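Local coordinates for glutamine amidotransferase type-2 domain-containing protein (Pseudomonas aeruginosa PAO1, PDB 1TE5) that probably hydrolyses glutamine to release ammonia, as class-II (Ntn-type) glutamine amidotransferases do, although the acceptor of that ammonia is not established, at residues A[73-78]-A[102-107]; A[177-182]-A[243-248]. All coordinates share one frame; numbering follows the deposited sequence.

Overall arrangement
Contact 1 is wholly buried; contact 2 is largely buried but opens at W247. They also differ in what they join. The centre of contact 1 lies about 3 Å from the centre of the chain, and it packs strand 73-80 of the seven-stranded sheet against strand 101-108 of the six-stranded one, by side chains and without a clear hydrogen bond. Contact 2, its centre about 11 Å from that of the chain, pairs two neighbouring strands inside the six-stranded sheet through four backbone bonds. The six-stranded sheet is therefore common to both. They also touch directly: I75 CD1 packs on L180 CD1, and W103 meets W179 edge-to-face.

Contact 1 (A[73-78]-A[102-107]); sequences TVIGHI and YWTFAH
I75 and T104 pass each other in opposite directions across the interface between two sheets, with I75 CB 3.6 Å from T104 CG2. The isoleucine reaches over with both branches. I75 CG2 lies 3.6 Å from A106 CB. The other branch is extended (chi2 -170°), which puts I75 CD1 3.7 Å from T104 O. T104 points its methyl CG2 at I75, while its OG1 is hydrogen-bonded to Y41 OH.

Two residues further on, the contact changes character. H77 holds CG anti to N (chi1 -166°), and its ring presents an edge to the H107 carbonyl. H107 O lies near the ring plane, 3.1 Å from H77 NE2 and 3.2 Å from H77 CD2. On the opposite edge of the ring, ND1 gives a weak hydrogen bond to I78 O, and the ring of H92 meets H77 edge-to-face. The H107 side chain turns the other way, where S129 OG and V169 O bind its two ring nitrogens.

The strand axes approach to 6.9 Å at 33°, too far for backbone pairing yet a close approach for two stacked sheets of an Ntn sandwich, at a place where the residues are small (G76, A106). F105, on the other side of strand 101-108, packs on F133 of helix 128-143. H107 begins a His-Asn-Gly sequence whose Asn and Gly form the oxyanion hole in characterised class-II relatives, so the H77 end probably lies close to the glutamine site. The chemistry is thus graded along the strands: aliphatic carbons join the sheets at I75, whereas at H77 the weak ND1 bond and the H92 ring probably limit rotation of the imidazole and keep its NE2/CD2 edge on the buried H107 O.

Contact 2 (A[177-182]-A[243-248]); sequences GDWLFT and WVLWWG
L180 and W246 exchange two backbone hydrogen bonds, L180 N to W246 O at 2.9 Å and W246 N to L180 O at 3.0 Å. T182 and V244 form a second such pair, and the non-hydrogen-bonded pair F181-L245 lies between them. Beyond the last bridge the backbone of W179 draws close, with W179 CB only 3.0 Å from W246 O.

Here the aromatic side chains take over. CG of W179 sits between its backbone N and carbonyl carbon (chi1 43°), and the indole turns its edge to the face of W247 in a T-shaped pair, planes at 75°. D178 lies side by side with W247: D178 CB is over that ring toward the rim, 3.7 Å from W247 CZ2, and the carboxylate plane is 14° from the ring plane. L245 CD1 is 3.7 Å from W179 CE3 and 3.8 Å from F181 CA.

This is an antiparallel pair inside the six-stranded sheet of the Ntn sandwich, and each face has its own neighbour. L245, with W179, packs on helix 150-165, whereas L180, T182 and W246 lie against I224 of strand 220-225 in the other sheet, and on that face Y190 meets the W246 ring edge-to-face.

Waters and outside residues hold the polar groups. One water accepts from W246 NE1 at 2.7 Å and also binds T182 OG1. A second donates to D178 OD2 and accepts from W247 NE1. The same OD2 forms a salt bridge with R101, and D176 OD1 accepts from D178 N.

Contact 1 (A[73-78]-A[102-107])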
ATOM      1  N   THR A  73       1.722 -11.892   9.931  1.00 20.79           N
ATOM      2  CA  THR A  73       1.811 -12.297   8.529  1.00 20.90           C
ATOM      3  C   THR A  73       2.680 -11.350   7.699  1.00 20.78           C
ATOM      4  O   THR A  73       2.378 -10.161   7.552  1.00 21.40           O
ATOM      5  CB  THR A  73       0.407 -12.376   7.875  1.00 22.09           C
ATOM      6  OG1 THR A  73      -0.471 -13.131   8.721  1.00 28.80           O
ATOM      7  CG2 THR A  73       0.482 -13.043   6.506  1.00 24.98           C
ATOM      8  N   VAL A  74       3.735 -11.908   7.119  1.00 19.47           N
ATOM      9  CA  VAL A  74       4.662 -11.145   6.302  1.00 20.03           C
ATOM     10  C   VAL A  74       4.916 -11.856   4.988  1.00 21.45           C
ATOM     11  O   VAL A  74       5.159 -13.053   4.972  1.00 23.05           O
ATOM     12  CB  VAL A  74       6.012 -10.987   7.025  1.00 22.03           C
ATOM     13  CG1 VAL A  74       7.023 -10.277   6.121  1.00 21.82           C
ATOM     14  CG2 VAL A  74       5.823 -10.236   8.331  1.00 21.29           C
ATOM     15  N   ILE A  75       4.783 -11.126   3.889  1.00 20.89           N
ATOM     16  CA  ILE A  75       5.040 -11.661   2.560  1.00 24.15           C
ATOM     17  C   ILE A  75       5.980 -10.675   1.877  1.00 24.81           C
ATOM     18  O   ILE A  75       5.711  -9.474   1.842  1.00 24.05           O
ATOM     19  CB  ILE A  75       3.751 -11.812   1.694  1.00 23.34           C
ATOM     20  CG1 ILE A  75       2.950 -13.040   2.120  1.00 25.98           C
ATOM     21  CG2 ILE A  75       4.111 -11.966   0.222  1.00 27.77           C
ATOM     22  CD1 ILE A  75       1.826 -13.373   1.175  1.00 28.55           C
ATOM     23  N   GLY A  76       7.065 -11.189   1.313  1.00 25.18           N
ATOM     24  CA  GLY A  76       8.014 -10.326   0.642  1.00 24.71           C
ATOM     25  C   GLY A  76       8.726 -11.017  -0.499  1.00 26.07           C
ATOM     26  O   GLY A  76       8.696 -12.253  -0.619  1.00 26.30           O
ATOM     27  N   HIS A  77       9.333 -10.215  -1.366  1.00 24.42           N
ATOM     28  CA  HIS A  77      10.074 -10.728  -2.511  1.00 27.05           C
ATOM     29  C   HIS A  77      11.296  -9.838  -2.702  1.00 24.53           C
ATOM     30  O   HIS A  77      11.181  -8.671  -3.068  1.00 25.33           O
ATOM     31  CB  HIS A  77       9.241 -10.663  -3.778  1.00 25.83           C
ATOM     32  CG  HIS A  77       9.756 -11.447  -4.950  1.00 29.89           C
ATOM     33  ND1 HIS A  77      11.071 -11.849  -5.050  1.00 31.70           N
ATOM     34  CD2 HIS A  77       9.138 -11.898  -6.068  1.00 28.52           C
ATOM     35  CE1 HIS A  77      11.240 -12.515  -6.179  1.00 32.25           C
ATOM     36  NE2 HIS A  77      10.083 -12.560  -6.814  1.00 29.61           N
ATOM     37  N   ILE A  78      12.467 -10.394  -2.421  1.00 27.60           N
ATOM     38  CA  ILE A  78      13.722  -9.655  -2.539  1.00 27.54           C
ATOM     39  C   ILE A  78      14.465 -10.069  -3.811  1.00 29.43           C
ATOM     40  O   ILE A  78      14.281 -11.181  -4.314  1.00 30.82           O
ATOM     41  CB  ILE A  78      14.615  -9.922  -1.300  1.00 24.92           C
ATOM     42  CG1 ILE A  78      13.799  -9.755  -0.014  1.00 25.15           C
ATOM     43  CG2 ILE A  78      15.821  -8.985  -1.286  1.00 26.61           C
ATOM     44  CD1 ILE A  78      13.160  -8.399   0.163  1.00 27.55           C
ATOM     45  N   TYR A 102      -7.582  -7.772   2.581  1.00 21.76           N
ATOM     46  CA  TYR A 102      -6.551  -7.393   1.614  1.00 20.28           C
ATOM     47  C   TYR A 102      -5.746  -8.639   1.285  1.00 20.78           C
ATOM     48  O   TYR A 102      -5.267  -9.321   2.178  1.00 19.68           O
ATOM     49  CB  TYR A 102      -5.629  -6.296   2.169  1.00 19.47           C
ATOM     50  CG  TYR A 102      -6.255  -4.914   2.236  1.00 20.72           C
ATOM     51  CD1 TYR A 102      -6.390  -4.248   3.457  1.00 17.75           C
ATOM     52  CD2 TYR A 102      -6.725  -4.265   1.082  1.00 22.14           C
ATOM     53  CE1 TYR A 102      -6.976  -2.992   3.532  1.00 16.38           C
ATOM     54  CE2 TYR A 102      -7.319  -3.004   1.155  1.00 20.87           C
ATOM     55  CZ  TYR A 102      -7.436  -2.380   2.379  1.00 22.92           C
ATOM     56  OH  TYR A 102      -8.045  -1.150   2.468  1.00 21.31           O
ATOM     57  N   TRP A 103      -5.668  -8.985   0.012  1.00 22.20           N
ATOM     58  CA  TRP A 103      -4.902 -10.157  -0.378  1.00 21.58           C
ATOM     59  C   TRP A 103      -3.518  -9.726  -0.814  1.00 18.72           C
ATOM     60  O   TRP A 103      -3.378  -8.727  -1.520  1.00 26.53           O
ATOM     61  CB  TRP A 103      -5.593 -10.912  -1.517  1.00 20.49           C
ATOM     62  CG  TRP A 103      -6.676 -11.825  -1.058  1.00 21.05           C
ATOM     63  CD1 TRP A 103      -7.724 -11.510  -0.237  1.00 25.25           C
ATOM     64  CD2 TRP A 103      -6.842 -13.205  -1.405  1.00 26.31           C
ATOM     65  NE1 TRP A 103      -8.533 -12.609  -0.056  1.00 23.44           N
ATOM     66  CE2 TRP A 103      -8.013 -13.662  -0.760  1.00 25.66           C
ATOM     67  CE3 TRP A 103      -6.118 -14.099  -2.204  1.00 27.77           C
ATOM     68  CZ2 TRP A 103      -8.478 -14.970  -0.894  1.00 23.04           C
ATOM     69  CZ3 TRP A 103      -6.584 -15.403  -2.337  1.00 26.09           C
ATOM     70  CH2 TRP A 103      -7.752 -15.823  -1.682  1.00 27.28           C
ATOM     71  N   THR A 104      -2.508 -10.506  -0.446  1.00 22.11           N
ATOM     72  CA  THR A 104      -1.120 -10.203  -0.799  1.00 20.58           C
ATOM     73  C   THR A 104      -0.555 -11.376  -1.608  1.00 19.60           C
ATOM     74  O   THR A 104      -0.787 -12.537  -1.272  1.00 22.53           O
ATOM     75  CB  THR A 104      -0.274  -9.927   0.477  1.00 23.00           C
ATOM     76  OG1 THR A 104      -0.717  -8.711   1.103  1.00 26.93           O
ATOM     77  CG2 THR A 104       1.190  -9.767   0.124  1.00 27.66           C
ATOM     78  N   PHE A 105       0.165 -11.076  -2.685  1.00 23.84           N
ATOM     79  CA  PHE A 105       0.717 -12.102  -3.560  1.00 23.61           C
ATOM     80  C   PHE A 105       2.176 -11.851  -3.965  1.00 22.90           C
ATOM     81  O   PHE A 105       2.559 -10.740  -4.330  1.00 24.13           O
ATOM     82  CB  PHE A 105      -0.171 -12.172  -4.803  1.00 24.78           C
ATOM     83  CG  PHE A 105       0.265 -13.172  -5.843  1.00 23.61           C
ATOM     84  CD1 PHE A 105      -0.227 -14.467  -5.835  1.00 25.78           C
ATOM     85  CD2 PHE A 105       1.094 -12.785  -6.894  1.00 26.90           C
ATOM     86  CE1 PHE A 105       0.092 -15.360  -6.861  1.00 25.95           C
ATOM     87  CE2 PHE A 105       1.419 -13.676  -7.922  1.00 31.98           C
ATOM     88  CZ  PHE A 105       0.915 -14.962  -7.902  1.00 29.30           C
ATOM     89  N   ALA A 106       2.990 -12.896  -3.893  1.00 24.13           N
ATOM     90  CA  ALA A 106       4.385 -12.806  -4.288  1.00 26.30           C
ATOM     91  C   ALA A 106       4.697 -14.055  -5.102  1.00 27.68           C
ATOM     92  O   ALA A 106       4.396 -15.171  -4.678  1.00 26.76           O
ATOM     93  CB  ALA A 106       5.280 -12.715  -3.069  1.00 26.33           C
ATOM     94  N   HIS A 107       5.278 -13.857  -6.283  1.00 28.39           N
ATOM     95  CA  HIS A 107       5.610 -14.961  -7.175  1.00 29.86           C
ATOM     96  C   HIS A 107       7.065 -14.937  -7.658  1.00 28.69           C
ATOM     97  O   HIS A 107       7.597 -13.894  -8.049  1.00 27.83           O
ATOM     98  CB  HIS A 107       4.657 -14.890  -8.364  1.00 29.24           C
ATOM     99  CG  HIS A 107       5.133 -15.677  -9.550  1.00 30.58           C
ATOM    100  ND1 HIS A 107       5.100 -15.191 -10.839  1.00 32.78           N
ATOM    101  CD2 HIS A 107       5.662 -16.921  -9.634  1.00 31.19           C
ATOM    102  CE1 HIS A 107       5.579 -16.102 -11.666  1.00 32.15           C
ATOM    103  NE2 HIS A 107       5.930 -17.162 -10.959  1.00 29.20           N
TER

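Contact 2 (A[177-182]-A[243-248])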
ATOM      1  N   GLY A 177      -4.223 -12.122   5.161  1.00 26.94           N
ATOM      2  CA  GLY A 177      -3.937 -11.522   6.449  1.00 28.37           C
ATOM      3  C   GLY A 177      -4.101 -12.505   7.588  1.00 30.13           C
ATOM      4  O   GLY A 177      -3.637 -12.246   8.697  1.00 31.88           O
ATOM      5  N   ASP A 178      -4.844 -13.583   7.338  1.00 26.38           N
ATOM      6  CA  ASP A 178      -5.073 -14.632   8.335  1.00 28.10           C
ATOM      7  C   ASP A 178      -4.062 -15.745   8.073  1.00 24.74           C
ATOM      8  O   ASP A 178      -3.100 -15.938   8.817  1.00 23.83           O
ATOM      9  CB  ASP A 178      -6.492 -15.241   8.208  1.00 30.53           C
ATOM     10  CG  ASP A 178      -7.594 -14.337   8.745  1.00 31.88           C
ATOM     11  OD1 ASP A 178      -8.749 -14.486   8.274  1.00 36.29           O
ATOM     12  OD2 ASP A 178      -7.324 -13.515   9.642  1.00 27.65           O
ATOM     13  N   TRP A 179      -4.368 -16.525   7.046  1.00 23.05           N
ATOM     14  CA  TRP A 179      -3.547 -17.636   6.632  1.00 21.65           C
ATOM     15  C   TRP A 179      -2.537 -17.202   5.586  1.00 22.60           C
ATOM     16  O   TRP A 179      -2.692 -16.166   4.939  1.00 23.20           O
ATOM     17  CB  TRP A 179      -4.434 -18.743   6.057  1.00 20.83           C
ATOM     18  CG  TRP A 179      -5.507 -18.222   5.145  1.00 18.19           C
ATOM     19  CD1 TRP A 179      -6.800 -17.937   5.482  1.00 16.57           C
ATOM     20  CD2 TRP A 179      -5.361 -17.864   3.762  1.00 21.45           C
ATOM     21  NE1 TRP A 179      -7.465 -17.418   4.393  1.00 20.77           N
ATOM     22  CE2 TRP A 179      -6.604 -17.362   3.328  1.00 20.14           C
ATOM     23  CE3 TRP A 179      -4.298 -17.907   2.854  1.00 21.77           C
ATOM     24  CZ2 TRP A 179      -6.813 -16.912   2.029  1.00 19.48           C
ATOM     25  CZ3 TRP A 179      -4.506 -17.455   1.564  1.00 23.96           C
ATOM     26  CH2 TRP A 179      -5.752 -16.962   1.164  1.00 24.29           C
ATOM     27  N   LEU A 180      -1.539 -18.044   5.378  1.00 26.11           N
ATOM     28  CA  LEU A 180      -0.506 -17.773   4.405  1.00 25.14           C
ATOM     29  C   LEU A 180      -0.368 -19.014   3.560  1.00 25.48           C
ATOM     30  O   LEU A 180       0.132 -20.031   4.025  1.00 23.37           O
ATOM     31  CB  LEU A 180       0.810 -17.450   5.123  1.00 27.86           C
ATOM     32  CG  LEU A 180       2.097 -17.205   4.333  1.00 25.90           C
ATOM     33  CD1 LEU A 180       1.825 -16.463   3.054  1.00 29.13           C
ATOM     34  CD2 LEU A 180       3.043 -16.415   5.206  1.00 25.39           C
ATOM     35  N   PHE A 181      -0.884 -18.948   2.341  1.00 26.06           N
ATOM     36  CA  PHE A 181      -0.822 -20.053   1.405  1.00 25.02           C
ATOM     37  C   PHE A 181       0.545 -20.078   0.730  1.00 25.82           C
ATOM     38  O   PHE A 181       1.040 -19.063   0.250  1.00 21.76           O
ATOM     39  CB  PHE A 181      -1.927 -19.914   0.362  1.00 24.57           C
ATOM     40  CG  PHE A 181      -1.951 -21.013  -0.660  1.00 26.53           C
ATOM     41  CD1 PHE A 181      -1.633 -20.751  -1.986  1.00 26.57           C
ATOM     42  CD2 PHE A 181      -2.321 -22.302  -0.304  1.00 27.45           C
ATOM     43  CE1 PHE A 181      -1.685 -21.750  -2.944  1.00 29.83           C
ATOM     44  CE2 PHE A 181      -2.376 -23.314  -1.261  1.00 31.44           C
ATOM     45  CZ  PHE A 181      -2.057 -23.035  -2.582  1.00 31.79           C
ATOM     46  N   THR A 182       1.180 -21.258   0.679  1.00 25.14           N
ATOM     47  CA  THR A 182       2.462 -21.390  -0.045  1.00 28.83           C
ATOM     48  C   THR A 182       2.287 -22.467  -1.116  1.00 29.52           C
ATOM     49  O   THR A 182       1.487 -23.402  -0.994  1.00 29.90           O
ATOM     50  CB  THR A 182       3.697 -21.809   0.802  1.00 26.68           C
ATOM     51  OG1 THR A 182       3.628 -23.197   1.143  1.00 24.85           O
ATOM     52  CG2 THR A 182       3.758 -21.008   2.040  1.00 29.49           C
ATOM     53  N   TRP A 243       2.054 -27.767  -1.570  1.00 30.75           N
ATOM     54  CA  TRP A 243       1.473 -26.551  -1.047  1.00 26.98           C
ATOM     55  C   TRP A 243       1.268 -26.741   0.439  1.00 27.40           C
ATOM     56  O   TRP A 243       1.200 -27.866   0.921  1.00 28.44           O
ATOM     57  CB  TRP A 243       0.135 -26.266  -1.735  1.00 27.44           C
ATOM     58  CG  TRP A 243      -0.874 -27.388  -1.636  1.00 26.89           C
ATOM     59  CD1 TRP A 243      -1.076 -28.393  -2.545  1.00 24.35           C
ATOM     60  CD2 TRP A 243      -1.837 -27.596  -0.593  1.00 27.14           C
ATOM     61  NE1 TRP A 243      -2.102 -29.206  -2.135  1.00 23.67           N
ATOM     62  CE2 TRP A 243      -2.585 -28.743  -0.936  1.00 27.04           C
ATOM     63  CE3 TRP A 243      -2.136 -26.925   0.603  1.00 24.73           C
ATOM     64  CZ2 TRP A 243      -3.624 -29.230  -0.128  1.00 28.13           C
ATOM     65  CZ3 TRP A 243      -3.170 -27.411   1.406  1.00 28.27           C
ATOM     66  CH2 TRP A 243      -3.896 -28.554   1.037  1.00 27.60           C
ATOM     67  N   VAL A 244       1.217 -25.643   1.176  1.00 25.99           N
ATOM     68  CA  VAL A 244       1.002 -25.697   2.613  1.00 26.77           C
ATOM     69  C   VAL A 244       0.173 -24.483   2.994  1.00 28.15           C
ATOM     70  O   VAL A 244       0.325 -23.413   2.407  1.00 28.46           O
ATOM     71  CB  VAL A 244       2.335 -25.666   3.414  1.00 26.20           C
ATOM     72  CG1 VAL A 244       2.051 -25.708   4.895  1.00 24.82           C
ATOM     73  CG2 VAL A 244       3.223 -26.846   3.046  1.00 25.33           C
ATOM     74  N   LEU A 245      -0.779 -24.673   3.896  1.00 26.55           N
ATOM     75  CA  LEU A 245      -1.589 -23.562   4.351  1.00 25.71           C
ATOM     76  C   LEU A 245      -1.198 -23.343   5.792  1.00 25.99           C
ATOM     77  O   LEU A 245      -1.277 -24.263   6.621  1.00 23.42           O
ATOM     78  CB  LEU A 245      -3.087 -23.854   4.240  1.00 27.10           C
ATOM     79  CG  LEU A 245      -3.978 -22.627   4.480  1.00 25.44           C
ATOM     80  CD1 LEU A 245      -3.619 -21.515   3.503  1.00 21.41           C
ATOM     81  CD2 LEU A 245      -5.437 -23.006   4.335  1.00 28.83           C
ATOM     82  N   TRP A 246      -0.712 -22.138   6.058  1.00 21.97           N
ATOM     83  CA  TRP A 246      -0.280 -21.736   7.378  1.00 24.50           C
ATOM     84  C   TRP A 246      -1.301 -20.801   7.978  1.00 21.63           C
ATOM     85  O   TRP A 246      -2.108 -20.205   7.270  1.00 23.68           O
ATOM     86  CB  TRP A 246       1.060 -21.003   7.292  1.00 20.68           C
ATOM     87  CG  TRP A 246       2.148 -21.840   6.767  1.00 23.71           C
ATOM     88  CD1 TRP A 246       2.553 -21.945   5.469  1.00 26.36           C
ATOM     89  CD2 TRP A 246       2.972 -22.725   7.522  1.00 24.71           C
ATOM     90  NE1 TRP A 246       3.580 -22.847   5.369  1.00 25.92           N
ATOM     91  CE2 TRP A 246       3.861 -23.341   6.617  1.00 25.19           C
ATOM     92  CE3 TRP A 246       3.048 -23.062   8.881  1.00 23.37           C
ATOM     93  CZ2 TRP A 246       4.824 -24.281   7.027  1.00 26.54           C
ATOM     94  CZ3 TRP A 246       4.006 -23.996   9.291  1.00 23.94           C
ATOM     95  CH2 TRP A 246       4.880 -24.593   8.363  1.00 28.81           C
ATOM     96  N   TRP A 247      -1.261 -20.701   9.296  1.00 23.69           N
ATOM     97  CA  TRP A 247      -2.135 -19.827  10.056  1.00 22.32           C
ATOM     98  C   TRP A 247      -1.671 -20.008  11.487  1.00 19.99           C
ATOM     99  O   TRP A 247      -1.658 -21.134  12.001  1.00 20.02           O
ATOM    100  CB  TRP A 247      -3.608 -20.232   9.894  1.00 24.14           C
ATOM    101  CG  TRP A 247      -4.576 -19.181  10.364  1.00 26.59           C
ATOM    102  CD1 TRP A 247      -4.279 -18.049  11.072  1.00 27.23           C
ATOM    103  CD2 TRP A 247      -5.991 -19.151  10.145  1.00 27.47           C
ATOM    104  NE1 TRP A 247      -5.417 -17.317  11.303  1.00 24.85           N
ATOM    105  CE2 TRP A 247      -6.482 -17.973  10.748  1.00 31.12           C
ATOM    106  CE3 TRP A 247      -6.890 -20.008   9.500  1.00 29.68           C
ATOM    107  CZ2 TRP A 247      -7.836 -17.626  10.719  1.00 26.55           C
ATOM    108  CZ3 TRP A 247      -8.233 -19.660   9.468  1.00 31.37           C
ATOM    109  CH2 TRP A 247      -8.692 -18.482  10.078  1.00 29.44           C
ATOM    110  N   GLY A 248      -1.272 -18.909  12.121  1.00 20.83           N
ATOM    111  CA  GLY A 248      -0.785 -18.974  13.485  1.00 19.12           C
ATOM    112  C   GLY A 248       0.521 -19.753  13.616  1.00 18.30           C
ATOM    113  O   GLY A 248       0.843 -20.259  14.691  1.00 16.32           O
TER
HETATM  114  O   HOH W   1      -1.110 -16.112  11.643  1.00 31.37           O
HETATM  115  O   HOH W   2      -5.601 -14.179  11.863  1.00 40.12           O
HETATM  116  O   HOH W   3       5.188 -23.713   3.390  1.00 27.81           O